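Uncharacterized protein (Legionella longbeachae NSW150, PDB 4JZA) probably hydrolyses the 3-phosphate of phosphatidylinositol 3-phosphate, as a Legionella phosphoinositide phosphatase that may act on lipid metabolism at the interface of pathogen and host. Local coordinates at residues L411-T416 with L462-P467; S376-R381 with H545-C550; I6-H11 with Y143-L148; E165-Y170 with Y351-L356. All blocks are in the same frame, centred on the assembly; numbering follows the deposited sequence.

Contact 1: residues L411-T416 with L462-P467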
loop_
_atom_site.group_PDB
_atom_site.type_symbol
_atom_site.label_atom_id
_atom_site.label_comp_id
_atom_site.label_asym_id
_atom_site.label_seq_id
_atom_site.Cartn_x
_atom_site.Cartn_y
_atom_site.Cartn_z
ATOM N N LEU A 411 -9.293 7.028 -32.333
ATOM C CA LEU A 411 -10.094 6.278 -31.381
ATOM C C LEU A 411 -9.296 5.862 -30.174
ATOM O O LEU A 411 -8.075 5.594 -30.262
ATOM C CB LEU A 411 -10.603 5.002 -32.004
ATOM C CG LEU A 411 -11.993 4.998 -32.578
ATOM C CD1 LEU A 411 -12.351 3.519 -32.708
ATOM C CD2 LEU A 411 -12.976 5.749 -31.686
ATOM N N ALA A 412 -9.996 5.774 -29.051
ATOM C CA ALA A 412 -9.332 5.504 -27.785
ATOM C C ALA A 412 -10.269 4.767 -26.903
ATOM O O ALA A 412 -11.405 5.208 -26.698
ATOM C CB ALA A 412 -8.950 6.795 -27.120
ATOM N N ILE A 413 -9.789 3.674 -26.325
ATOM C CA ILE A 413 -10.625 2.902 -25.414
ATOM C C ILE A 413 -10.132 3.011 -23.992
ATOM O O ILE A 413 -8.921 3.083 -23.744
ATOM C CB ILE A 413 -10.709 1.443 -25.844
ATOM C CG1 ILE A 413 -11.795 0.736 -25.037
ATOM C CG2 ILE A 413 -9.362 0.738 -25.727
ATOM C CD1 ILE A 413 -12.272 -0.521 -25.715
ATOM N N LEU A 414 -11.085 3.090 -23.065
ATOM C CA LEU A 414 -10.829 2.928 -21.616
ATOM C C LEU A 414 -11.521 1.663 -21.147
ATOM O O LEU A 414 -12.704 1.659 -20.798
ATOM C CB LEU A 414 -11.366 4.119 -20.833
ATOM C CG LEU A 414 -10.846 4.418 -19.430
ATOM C CD1 LEU A 414 -11.484 5.675 -18.845
ATOM C CD2 LEU A 414 -11.074 3.230 -18.531
ATOM N N GLN A 415 -10.788 0.562 -21.183
ATOM C CA GLN A 415 -11.360 -0.730 -20.867
ATOM C C GLN A 415 -11.083 -1.096 -19.422
ATOM O O GLN A 415 -9.946 -1.301 -19.041
ATOM C CB GLN A 415 -10.781 -1.790 -21.790
ATOM C CG GLN A 415 -11.568 -3.079 -21.823
ATOM C CD GLN A 415 -10.808 -4.190 -22.493
ATOM O OE1 GLN A 415 -9.694 -4.511 -22.102
ATOM N NE2 GLN A 415 -11.405 -4.784 -23.506
ATOM N N THR A 416 -12.132 -1.168 -18.617
ATOM C CA THR A 416 -11.966 -1.470 -17.213
ATOM C C THR A 416 -12.496 -2.847 -16.881
ATOM O O THR A 416 -13.561 -3.243 -17.329
ATOM C CB THR A 416 -12.669 -0.441 -16.318
ATOM O OG1 THR A 416 -14.079 -0.517 -16.519
ATOM C CG2 THR A 416 -12.193 0.948 -16.639
ATOM N N LEU A 462 -14.054 5.750 -25.855
ATOM C CA LEU A 462 -14.911 4.569 -25.690
ATOM C C LEU A 462 -14.682 3.915 -24.324
ATOM O O LEU A 462 -13.564 3.666 -23.909
ATOM C CB LEU A 462 -14.678 3.567 -26.822
ATOM C CG LEU A 462 -15.084 4.051 -28.216
ATOM C CD1 LEU A 462 -14.471 3.157 -29.284
ATOM C CD2 LEU A 462 -16.595 4.046 -28.290
ATOM N N GLN A 463 -15.766 3.645 -23.635
ATOM C CA GLN A 463 -15.707 3.059 -22.323
ATOM C C GLN A 463 -16.321 1.691 -22.272
ATOM O O GLN A 463 -17.499 1.564 -22.461
ATOM C CB GLN A 463 -16.489 3.918 -21.338
ATOM C CG GLN A 463 -15.693 5.109 -20.915
ATOM C CD GLN A 463 -16.469 6.082 -20.069
ATOM O OE1 GLN A 463 -17.179 6.933 -20.608
ATOM N NE2 GLN A 463 -16.295 6.005 -18.733
ATOM N N ASN A 464 -15.555 0.675 -21.922
ATOM C CA ASN A 464 -16.128 -0.646 -21.753
ATOM C C ASN A 464 -15.697 -1.197 -20.433
ATOM O O ASN A 464 -14.549 -1.123 -20.093
ATOM C CB ASN A 464 -15.715 -1.554 -22.902
ATOM C CG ASN A 464 -16.176 -1.016 -24.260
ATOM O OD1 ASN A 464 -15.637 -0.037 -24.791
ATOM N ND2 ASN A 464 -17.204 -1.641 -24.810
ATOM N N ASN A 465 -16.654 -1.690 -19.664
ATOM C CA ASN A 465 -16.396 -2.353 -18.405
ATOM C C ASN A 465 -16.884 -3.796 -18.411
ATOM O O ASN A 465 -18.001 -4.046 -18.835
ATOM C CB ASN A 465 -17.105 -1.656 -17.266
ATOM C CG ASN A 465 -16.761 -2.276 -15.959
ATOM O OD1 ASN A 465 -17.595 -2.886 -15.301
ATOM N ND2 ASN A 465 -15.502 -2.204 -15.614
ATOM N N HIS A 466 -16.063 -4.720 -17.896
ATOM C CA HIS A 466 -16.388 -6.138 -17.890
ATOM C C HIS A 466 -16.372 -6.705 -16.522
ATOM O O HIS A 466 -15.317 -7.063 -15.982
ATOM C CB HIS A 466 -15.448 -6.902 -18.774
ATOM C CG HIS A 466 -15.543 -6.470 -20.194
ATOM N ND1 HIS A 466 -16.678 -6.666 -20.943
ATOM C CD2 HIS A 466 -14.681 -5.784 -20.968
ATOM C CE1 HIS A 466 -16.490 -6.152 -22.139
ATOM N NE2 HIS A 466 -15.281 -5.617 -22.181
ATOM N N PRO A 467 -17.560 -6.765 -15.930
ATOM C CA PRO A 467 -17.652 -7.279 -14.600
ATOM C C PRO A 467 -17.596 -8.759 -14.726
ATOM O O PRO A 467 -17.904 -9.276 -15.776
ATOM C CB PRO A 467 -19.024 -6.791 -14.132
ATOM C CG PRO A 467 -19.819 -6.601 -15.369
ATOM C CD PRO A 467 -18.833 -6.204 -16.411
#

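Contact 2: residues S376-R381 with H545-C550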
loop_
_atom_site.group_PDB
_atom_site.type_symbol
_atom_site.label_atom_id
_atom_site.label_comp_id
_atom_site.label_asym_id
_atom_site.label_seq_id
_atom_site.Cartn_x
_atom_site.Cartn_y
_atom_site.Cartn_z
ATOM N N SER A 376 -3.160 1.241 -12.809
ATOM C CA SER A 376 -4.179 1.083 -11.791
ATOM C C SER A 376 -5.353 1.976 -12.156
ATOM O O SER A 376 -5.192 2.972 -12.839
ATOM C CB SER A 376 -3.637 1.472 -10.425
ATOM O OG SER A 376 -2.613 0.595 -10.026
ATOM N N HIS A 377 -6.540 1.603 -11.712
ATOM C CA HIS A 377 -7.749 2.302 -12.083
ATOM C C HIS A 377 -7.503 3.794 -11.961
ATOM O O HIS A 377 -6.841 4.191 -11.085
ATOM C CB HIS A 377 -8.920 1.884 -11.176
ATOM C CG HIS A 377 -10.259 2.142 -11.795
ATOM N ND1 HIS A 377 -10.932 3.326 -11.633
ATOM C CD2 HIS A 377 -11.010 1.398 -12.635
ATOM C CE1 HIS A 377 -12.057 3.286 -12.314
ATOM N NE2 HIS A 377 -12.136 2.119 -12.922
ATOM N N ILE A 378 -8.026 4.611 -12.856
ATOM C CA ILE A 378 -7.760 6.077 -12.830
ATOM C C ILE A 378 -8.289 6.771 -11.568
ATOM O O ILE A 378 -7.785 7.811 -11.169
ATOM C CB ILE A 378 -8.360 6.801 -14.066
ATOM C CG1 ILE A 378 -9.836 6.432 -14.280
ATOM C CG2 ILE A 378 -7.595 6.454 -15.338
ATOM C CD1 ILE A 378 -10.572 7.455 -15.106
ATOM N N ALA A 379 -9.294 6.178 -10.936
ATOM C CA ALA A 379 -9.870 6.748 -9.727
ATOM C C ALA A 379 -9.228 6.088 -8.534
ATOM O O ALA A 379 -8.766 4.938 -8.617
ATOM C CB ALA A 379 -11.360 6.522 -9.699
ATOM N N THR A 380 -9.188 6.788 -7.410
ATOM C CA THR A 380 -8.457 6.240 -6.258
ATOM C C THR A 380 -9.371 5.692 -5.165
ATOM O O THR A 380 -10.153 6.411 -4.591
ATOM C CB THR A 380 -7.433 7.240 -5.709
ATOM O OG1 THR A 380 -6.948 6.758 -4.464
ATOM C CG2 THR A 380 -8.050 8.624 -5.538
ATOM N N ARG A 381 -9.274 4.394 -4.905
ATOM C CA ARG A 381 -9.934 3.781 -3.751
ATOM C C ARG A 381 -9.482 4.368 -2.395
ATOM O O ARG A 381 -10.182 4.240 -1.400
ATOM C CB ARG A 381 -9.687 2.256 -3.738
ATOM C CG ARG A 381 -8.240 1.881 -3.442
ATOM C CD ARG A 381 -8.049 0.382 -3.272
ATOM N NE ARG A 381 -8.941 -0.153 -2.241
ATOM C CZ ARG A 381 -9.424 -1.406 -2.200
ATOM N NH1 ARG A 381 -9.135 -2.335 -3.138
ATOM N NH2 ARG A 381 -10.259 -1.730 -1.206
ATOM N N HIS A 545 -5.951 3.965 -29.709
ATOM C CA HIS A 545 -5.165 3.896 -28.491
ATOM C C HIS A 545 -5.751 2.857 -27.534
ATOM O O HIS A 545 -6.913 2.950 -27.136
ATOM C CB HIS A 545 -5.173 5.259 -27.819
ATOM C CG HIS A 545 -4.395 5.310 -26.542
ATOM N ND1 HIS A 545 -3.071 5.002 -26.447
ATOM C CD2 HIS A 545 -4.764 5.645 -25.303
ATOM C CE1 HIS A 545 -2.656 5.150 -25.202
ATOM N NE2 HIS A 545 -3.661 5.568 -24.494
ATOM N N SER A 546 -4.928 1.881 -27.174
ATOM C CA SER A 546 -5.318 0.761 -26.295
ATOM C C SER A 546 -4.950 1.016 -24.841
ATOM O O SER A 546 -3.795 1.061 -24.502
ATOM C CB SER A 546 -4.646 -0.525 -26.769
ATOM O OG SER A 546 -4.730 -1.502 -25.778
ATOM N N TYR A 547 -5.947 1.245 -24.004
ATOM C CA TYR A 547 -5.733 1.426 -22.571
ATOM C C TYR A 547 -6.758 0.622 -21.793
ATOM O O TYR A 547 -7.941 0.507 -22.200
ATOM C CB TYR A 547 -5.793 2.916 -22.122
ATOM C CG TYR A 547 -5.794 3.053 -20.601
ATOM C CD1 TYR A 547 -4.612 2.875 -19.844
ATOM C CD2 TYR A 547 -6.972 3.254 -19.918
ATOM C CE1 TYR A 547 -4.608 2.963 -18.446
ATOM C CE2 TYR A 547 -6.993 3.331 -18.544
ATOM C CZ TYR A 547 -5.801 3.176 -17.796
ATOM O OH TYR A 547 -5.860 3.212 -16.411
ATOM N N GLY A 548 -6.316 0.098 -20.651
ATOM C CA GLY A 548 -7.239 -0.542 -19.722
ATOM C C GLY A 548 -6.663 -0.717 -18.341
ATOM O O GLY A 548 -5.473 -0.489 -18.116
ATOM N N SER A 549 -7.542 -1.046 -17.399
ATOM C CA SER A 549 -7.143 -1.348 -16.052
ATOM C C SER A 549 -8.133 -2.293 -15.416
ATOM O O SER A 549 -9.271 -2.404 -15.857
ATOM C CB SER A 549 -7.104 -0.088 -15.236
ATOM O OG SER A 549 -8.414 0.371 -15.042
ATOM N N CYS A 550 -7.664 -2.989 -14.389
ATOM C CA CYS A 550 -8.516 -3.562 -13.377
ATOM C C CYS A 550 -8.320 -2.647 -12.175
ATOM O O CYS A 550 -7.811 -1.574 -12.348
ATOM C CB CYS A 550 -8.087 -4.978 -13.086
ATOM S SG CYS A 550 -6.340 -5.174 -12.678
HETATM O O HOH W 1 -8.440 3.011 -15.411
#

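Contact 3: residues I6-H11 with Y143-L148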
loop_
_atom_site.group_PDB
_atom_site.type_symbol
_atom_site.label_atom_id
_atom_site.label_comp_id
_atom_site.label_asym_id
_atom_site.label_seq_id
_atom_site.Cartn_x
_atom_site.Cartn_y
_atom_site.Cartn_z
ATOM N N ILE A 6 15.340 -5.670 -17.381
ATOM C CA ILE A 6 15.600 -7.051 -17.105
ATOM C C ILE A 6 14.946 -7.907 -18.168
ATOM O O ILE A 6 13.753 -7.750 -18.493
ATOM C CB ILE A 6 15.022 -7.416 -15.754
ATOM C CG1 ILE A 6 15.739 -6.589 -14.662
ATOM C CG2 ILE A 6 15.134 -8.897 -15.526
ATOM C CD1 ILE A 6 15.463 -7.009 -13.224
ATOM N N VAL A 7 15.734 -8.803 -18.728
ATOM C CA VAL A 7 15.240 -9.746 -19.695
ATOM C C VAL A 7 15.339 -11.102 -19.036
ATOM O O VAL A 7 16.408 -11.505 -18.594
ATOM C CB VAL A 7 16.083 -9.730 -20.959
ATOM C CG1 VAL A 7 15.637 -10.829 -21.902
ATOM C CG2 VAL A 7 16.000 -8.354 -21.630
ATOM N N ARG A 8 14.192 -11.760 -18.922
ATOM C CA ARG A 8 14.077 -13.034 -18.282
ATOM C C ARG A 8 14.108 -14.023 -19.386
ATOM O O ARG A 8 13.364 -13.915 -20.370
ATOM C CB ARG A 8 12.765 -13.144 -17.523
ATOM C CG ARG A 8 12.676 -12.134 -16.385
ATOM C CD ARG A 8 11.340 -12.164 -15.709
ATOM N NE ARG A 8 11.103 -13.469 -15.140
ATOM C CZ ARG A 8 10.154 -14.309 -15.561
ATOM N NH1 ARG A 8 9.313 -14.020 -16.568
ATOM N NH2 ARG A 8 10.020 -15.471 -14.973
ATOM N N VAL A 9 14.900 -15.050 -19.145
ATOM C CA VAL A 9 15.338 -15.963 -20.153
ATOM C C VAL A 9 15.265 -17.374 -19.578
ATOM O O VAL A 9 15.727 -17.595 -18.509
ATOM C CB VAL A 9 16.745 -15.503 -20.494
ATOM C CG1 VAL A 9 17.717 -16.646 -20.603
ATOM C CG2 VAL A 9 16.717 -14.649 -21.746
ATOM N N PRO A 10 14.635 -18.325 -20.257
ATOM C CA PRO A 10 14.539 -19.625 -19.648
ATOM C C PRO A 10 15.870 -20.212 -19.309
ATOM O O PRO A 10 16.833 -20.051 -20.055
ATOM C CB PRO A 10 13.871 -20.498 -20.718
ATOM C CG PRO A 10 13.857 -19.700 -21.940
ATOM C CD PRO A 10 13.876 -18.272 -21.505
ATOM N N HIS A 11 15.890 -20.933 -18.193
ATOM C CA HIS A 11 17.083 -21.548 -17.703
ATOM C C HIS A 11 17.623 -22.526 -18.716
ATOM O O HIS A 11 16.876 -23.339 -19.260
ATOM C CB HIS A 11 16.819 -22.272 -16.403
ATOM C CG HIS A 11 17.944 -23.157 -15.984
ATOM N ND1 HIS A 11 19.079 -22.671 -15.358
ATOM C CD2 HIS A 11 18.121 -24.494 -16.120
ATOM C CE1 HIS A 11 19.899 -23.680 -15.114
ATOM N NE2 HIS A 11 19.340 -24.795 -15.563
ATOM N N TYR A 143 12.434 -1.184 -12.900
ATOM C CA TYR A 143 13.031 -1.825 -14.067
ATOM C C TYR A 143 11.958 -2.223 -15.051
ATOM O O TYR A 143 10.971 -2.788 -14.645
ATOM C CB TYR A 143 13.709 -3.131 -13.676
ATOM C CG TYR A 143 15.067 -2.992 -13.077
ATOM C CD1 TYR A 143 16.200 -2.996 -13.892
ATOM C CD2 TYR A 143 15.235 -2.915 -11.698
ATOM C CE1 TYR A 143 17.457 -2.881 -13.359
ATOM C CE2 TYR A 143 16.493 -2.808 -11.150
ATOM C CZ TYR A 143 17.587 -2.781 -11.992
ATOM O OH TYR A 143 18.824 -2.662 -11.464
ATOM N N ASP A 144 12.183 -1.978 -16.352
ATOM C CA ASP A 144 11.361 -2.592 -17.402
ATOM C C ASP A 144 11.663 -4.076 -17.453
ATOM O O ASP A 144 12.759 -4.569 -17.121
ATOM C CB ASP A 144 11.642 -2.057 -18.816
ATOM C CG ASP A 144 11.493 -0.548 -18.951
ATOM O OD1 ASP A 144 10.854 0.111 -18.128
ATOM O OD2 ASP A 144 12.029 -0.014 -19.938
ATOM N N LEU A 145 10.666 -4.780 -17.950
ATOM C CA LEU A 145 10.632 -6.222 -17.873
ATOM C C LEU A 145 10.343 -6.802 -19.207
ATOM O O LEU A 145 9.363 -6.409 -19.842
ATOM C CB LEU A 145 9.517 -6.617 -16.937
ATOM C CG LEU A 145 9.726 -7.967 -16.298
ATOM C CD1 LEU A 145 10.867 -7.914 -15.300
ATOM C CD2 LEU A 145 8.440 -8.276 -15.568
ATOM N N VAL A 146 11.216 -7.699 -19.644
ATOM C CA VAL A 146 11.050 -8.401 -20.914
ATOM C C VAL A 146 11.157 -9.862 -20.585
ATOM O O VAL A 146 12.034 -10.244 -19.841
ATOM C CB VAL A 146 12.176 -8.055 -21.905
ATOM C CG1 VAL A 146 12.011 -8.848 -23.182
ATOM C CG2 VAL A 146 12.218 -6.571 -22.207
ATOM N N THR A 147 10.260 -10.671 -21.105
ATOM C CA THR A 147 10.339 -12.110 -20.895
ATOM C C THR A 147 10.429 -12.834 -22.256
ATOM O O THR A 147 9.549 -12.767 -23.105
ATOM C CB THR A 147 9.155 -12.650 -20.054
ATOM O OG1 THR A 147 9.116 -12.016 -18.735
ATOM C CG2 THR A 147 9.290 -14.173 -19.899
ATOM N N LEU A 148 11.507 -13.588 -22.410
ATOM C CA LEU A 148 11.772 -14.304 -23.641
ATOM C C LEU A 148 11.394 -15.766 -23.535
ATOM O O LEU A 148 11.832 -16.474 -22.644
ATOM C CB LEU A 148 13.246 -14.185 -24.005
ATOM C CG LEU A 148 13.717 -14.870 -25.281
ATOM C CD1 LEU A 148 14.941 -14.151 -25.814
ATOM C CD2 LEU A 148 14.038 -16.329 -25.022
#

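Contact 4: residues E165-Y170 with Y351-L356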
loop_
_atom_site.group_PDB
_atom_site.type_symbol
_atom_site.label_atom_id
_atom_site.label_comp_id
_atom_site.label_asym_id
_atom_site.label_seq_id
_atom_site.Cartn_x
_atom_site.Cartn_y
_atom_site.Cartn_z
ATOM N N GLU A 165 7.101 -1.883 -20.485
ATOM C CA GLU A 165 7.980 -0.743 -20.319
ATOM C C GLU A 165 7.283 0.160 -19.319
ATOM O O GLU A 165 6.143 0.542 -19.502
ATOM C CB GLU A 165 8.275 -0.061 -21.698
ATOM C CG GLU A 165 9.360 -0.818 -22.523
ATOM C CD GLU A 165 9.417 -0.574 -24.044
ATOM O OE1 GLU A 165 8.376 -0.457 -24.736
ATOM O OE2 GLU A 165 10.538 -0.586 -24.580
ATOM N N SER A 166 7.960 0.414 -18.221
ATOM C CA SER A 166 7.538 1.393 -17.241
ATOM C C SER A 166 7.598 2.820 -17.815
ATOM O O SER A 166 8.566 3.188 -18.546
ATOM C CB SER A 166 8.495 1.346 -16.062
ATOM O OG SER A 166 7.974 2.035 -14.945
ATOM N N LEU A 167 6.605 3.619 -17.426
ATOM C CA LEU A 167 6.386 4.911 -18.016
ATOM C C LEU A 167 6.342 5.999 -16.960
ATOM O O LEU A 167 5.674 5.859 -15.965
ATOM C CB LEU A 167 5.043 4.885 -18.775
ATOM C CG LEU A 167 4.977 4.008 -20.026
ATOM C CD1 LEU A 167 3.588 4.025 -20.599
ATOM C CD2 LEU A 167 5.951 4.484 -21.075
ATOM N N PRO A 168 7.035 7.122 -17.176
ATOM C CA PRO A 168 6.992 8.090 -16.075
ATOM C C PRO A 168 5.618 8.621 -15.930
ATOM O O PRO A 168 5.013 8.937 -16.937
ATOM C CB PRO A 168 7.917 9.173 -16.554
ATOM C CG PRO A 168 8.278 8.839 -17.978
ATOM C CD PRO A 168 8.159 7.382 -18.091
ATOM N N PRO A 169 5.074 8.618 -14.709
ATOM C CA PRO A 169 3.695 9.001 -14.483
ATOM C C PRO A 169 3.494 10.458 -14.121
ATOM O O PRO A 169 2.348 10.893 -14.008
ATOM C CB PRO A 169 3.323 8.150 -13.309
ATOM C CG PRO A 169 4.597 8.027 -12.533
ATOM C CD PRO A 169 5.652 7.931 -13.540
ATOM N N TYR A 170 4.583 11.196 -13.885
ATOM C CA TYR A 170 4.487 12.627 -13.545
ATOM C C TYR A 170 4.068 13.495 -14.730
ATOM O O TYR A 170 4.225 13.113 -15.864
ATOM C CB TYR A 170 5.795 13.152 -12.961
ATOM C CG TYR A 170 7.008 12.790 -13.756
ATOM C CD1 TYR A 170 7.343 13.483 -14.883
ATOM C CD2 TYR A 170 7.840 11.767 -13.337
ATOM C CE1 TYR A 170 8.481 13.151 -15.615
ATOM C CE2 TYR A 170 8.956 11.417 -14.051
ATOM C CZ TYR A 170 9.274 12.113 -15.193
ATOM O OH TYR A 170 10.384 11.753 -15.894
ATOM N N TYR A 351 1.947 2.127 -13.997
ATOM C CA TYR A 351 1.721 2.621 -15.341
ATOM C C TYR A 351 2.787 2.113 -16.281
ATOM O O TYR A 351 3.965 2.300 -16.043
ATOM C CB TYR A 351 1.708 4.135 -15.333
ATOM C CG TYR A 351 1.477 4.834 -16.686
ATOM C CD1 TYR A 351 0.403 4.478 -17.527
ATOM C CD2 TYR A 351 2.291 5.903 -17.089
ATOM C CE1 TYR A 351 0.156 5.148 -18.717
ATOM C CE2 TYR A 351 2.047 6.579 -18.278
ATOM C CZ TYR A 351 0.986 6.206 -19.098
ATOM O OH TYR A 351 0.793 6.875 -20.313
ATOM N N ALA A 352 2.370 1.482 -17.371
ATOM C CA ALA A 352 3.330 0.793 -18.231
ATOM C C ALA A 352 2.716 0.577 -19.562
ATOM O O ALA A 352 1.474 0.690 -19.703
ATOM C CB ALA A 352 3.733 -0.541 -17.635
ATOM N N ALA A 353 3.576 0.243 -20.529
ATOM C CA ALA A 353 3.112 -0.136 -21.840
ATOM C C ALA A 353 3.531 -1.550 -22.148
ATOM O O ALA A 353 4.715 -1.863 -22.094
ATOM C CB ALA A 353 3.675 0.799 -22.883
ATOM N N HIS A 354 2.547 -2.374 -22.516
ATOM C CA HIS A 354 2.733 -3.797 -22.777
ATOM C C HIS A 354 2.738 -3.993 -24.256
ATOM O O HIS A 354 1.845 -3.490 -24.943
ATOM C CB HIS A 354 1.600 -4.683 -22.159
ATOM C CG HIS A 354 1.826 -6.145 -22.372
ATOM N ND1 HIS A 354 1.178 -6.855 -23.357
ATOM C CD2 HIS A 354 2.696 -7.007 -21.795
ATOM C CE1 HIS A 354 1.634 -8.094 -23.374
ATOM N NE2 HIS A 354 2.549 -8.219 -22.427
ATOM N N SER A 355 3.718 -4.743 -24.742
ATOM C CA SER A 355 3.780 -5.080 -26.156
ATOM C C SER A 355 4.285 -6.508 -26.295
ATOM O O SER A 355 4.766 -7.106 -25.342
ATOM C CB SER A 355 4.648 -4.062 -26.953
ATOM O OG SER A 355 5.977 -4.091 -26.512
ATOM N N LEU A 356 4.168 -7.022 -27.506
ATOM C CA LEU A 356 4.510 -8.389 -27.859
ATOM C C LEU A 356 5.461 -8.399 -29.075
ATOM O O LEU A 356 5.141 -7.826 -30.130
ATOM C CB LEU A 356 3.206 -9.115 -28.181
ATOM C CG LEU A 356 3.263 -10.641 -28.247
ATOM C CD1 LEU A 356 3.724 -11.337 -26.951
ATOM C CD2 LEU A 356 1.875 -11.080 -28.632
HETATM O O HOH W 2 6.187 -2.172 -24.821
#

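Contact 1: residues L411-T416 with L462-P467
A parallel strand pair closes one margin of the large mixed sheet: strand 462-465 is outermost, and 412-416 lies between it and strand 545-549. Leu462 N donates to Ala412 O at 2.8 Å, and Leu462 O receives Leu414 N at 2.7 Å in an almost straight bond (176° at the hydrogen). Asn464 continues the pattern through both backbone polar atoms; its N reaches Leu414 O from above the carbonyl plane (3.2 Å), whereas its O takes Thr416 N at 2.8 Å. Beyond the strand end, His466 N still binds Thr416 O at 3.0 Å. The two strands form a beta-alpha-beta crossover, whose connecting helix 441-454 packs on the face carrying Leu414 and Gln463, touching both through Val452. On the face of Ile413, Gln415, Leu462 and Asn464, helix 524-542 lies over the sheet. Ile413 CG1 stands anti to its backbone N (chi1 -169°); its side chain and that of Asn464 cross at about a right angle, with Ile413 CD1 3.5 Å from Asn464 OD1. Leu411 CD2 meets Leu462 CD1 at 3.8 Å. The Gln415 amide and His466 ring, their planes 78° apart, converge on Glu535: Gln415 NE2 and His466 NE2 both bond to its OE1, and Gln536 holds Gln415 OE1.

Contact 2: residues S376-R381 with H545-C550
Tyr547 and His377 each carry CG anti to their backbone N (chi1 171° and -158°), while Ser549 OG takes the crowded position between its N and carbonyl carbon (chi1 70°). These torsions leave the Tyr547 and Ser549 hydroxyls close together at one buried water. It lies 2.8 Å from Tyr547 OH, in the plane of that ring, and 2.7 Å from Ser549 OG, and it accepts the backbone N-H of Ile378, the N lying 3.0 Å from the water oxygen. The direct contacts between the segments are looser: Ser549 OG approaches His377 CA at 3.6 Å and His377 CD2 at 3.7 Å, and Ile378 CG2 comes to 3.8 Å from Tyr547 OH. Strand 545-549 leads to Cys550, the first residue of a CX5R sequence whose arginine, Arg556, begins helix 556-574; this matches the P-loop of cysteine-dependent phosphatases and suggests that Cys550 is the nucleophile. The loop after strand 365-374 therefore flanks the start of the presumed active-site loop, with the Cys550 carbonyl O at the edge of the His377 imidazole. Ala379 N gives His377 ND1 a weak hydrogen bond (3.4 Å) within the loop, and Ser375 OG gives Tyr547 OH a second partner.

Contact 3: residues I6-H11 with Y143-L148
Arg8 and Thr147 lie side by side and point the same way, so the end of the long side chain has to turn back to find the short one. CG of Arg8 is anti to its carbonyl carbon, and the chain bends at chi3 (61°), which brings NH1 over to Thr147 OG1 at 3.0 Å. That oxygen lies near the guanidinium plane, at its edge; it also bonds to His604 ND1, while Arg8 NH2 reaches Ser602 O and Tyr35 supplies a cation-pi partner. Ile6 and Tyr143 meet differently, crossing obliquely: Ile6 CD1 sits over one face of the phenol ring, 4.3 Å from its centroid and nearer the rim than the middle, a CH-pi contact. Ile6 CG1 adds a contact of 3.7 Å with Tyr143 CD1. These groups hang on two parallel neighbours of the mixed sheet, 5-10 and 144-150, the first of which has strand 31-35 on its other flank. Helix 604-612 packs against the face of Arg8 and Leu145. Val7 and Val146 point together to the opposite face, with Val7 CG2 3.8 Å from Val146 CB. Backbone bonds fix this register. Ile6 N gives a nearly straight one (175°) to Asp144 O at 2.8 Å; Ile6 O then takes Val146 N, and Arg8 binds Val146 O through N and Leu148 N through O, the last also at 2.8 Å.

Contact 4: residues E165-Y170 with Y351-L356
Three hydrogen bonds grip a single water between the segments: it donates to Glu165 OE1 at 2.8 Å and to Ala353 O at 3.1 Å, and it accepts from Ser355 OG at 2.6 Å. It sits beside a short antiparallel pairing in the central mixed sheet, where the end of strand 159-166 meets the start of strand 352-359. Glu165 and Ala353 form the hydrogen-bonded pair. Glu165 N binds Ala353 O at 2.9 Å from above the carbonyl plane; with the water, this oxygen has two donors, and Ala353 N returns a bond of 2.8 Å to Glu165 O. Ser166 and Ala352 follow as the non-hydrogen-bonded pair. The Glu165 carboxylate, on an extended side chain, is shared between two basic groups, Arg26 at OE2 and Lys371 at OE1; with the water also on OE1, it is probably kept ionised. Past the strand end the chain stays attached through Leu167 N, which donates to Tyr351 O at a longer 3.3 Å. The main apolar contact is made by the same leucine. Its CG is anti to the carbonyl carbon (chi1 -68°), and the side chain lies obliquely across the phenol of Tyr351, which extends anti to its own backbone N and bonds through OH to Glu404. Tyr373 of strand 365-374 touches both Leu167 and Ala353. Pro168 O stands at the edge of the Tyr351 ring, and Leu167 CD1 sits over its face, 3.9 Å from the centroid in a CH-pi contact.

From the N terminus, contact 3 is the first to close, joining strand 5-10 to 144-150 across a largely helical span. Contact 4 opens soon afterwards on the adjacent strand 159-166 and closes a loop of 180 residues at strand 352-359; Asp144 OD1, bonded to Ser166 N, ties these two contacts together. The chain next enters the loop closed by contact 2, inside which contact 1 is nested. Contacts 1 and 2 share an interface where strands 412-416 and 545-549 run side by side, with Leu411 O near His545 N. All four belong to one mixed sheet, and the centres of contacts 1 and 3 are about 29 Å apart across it.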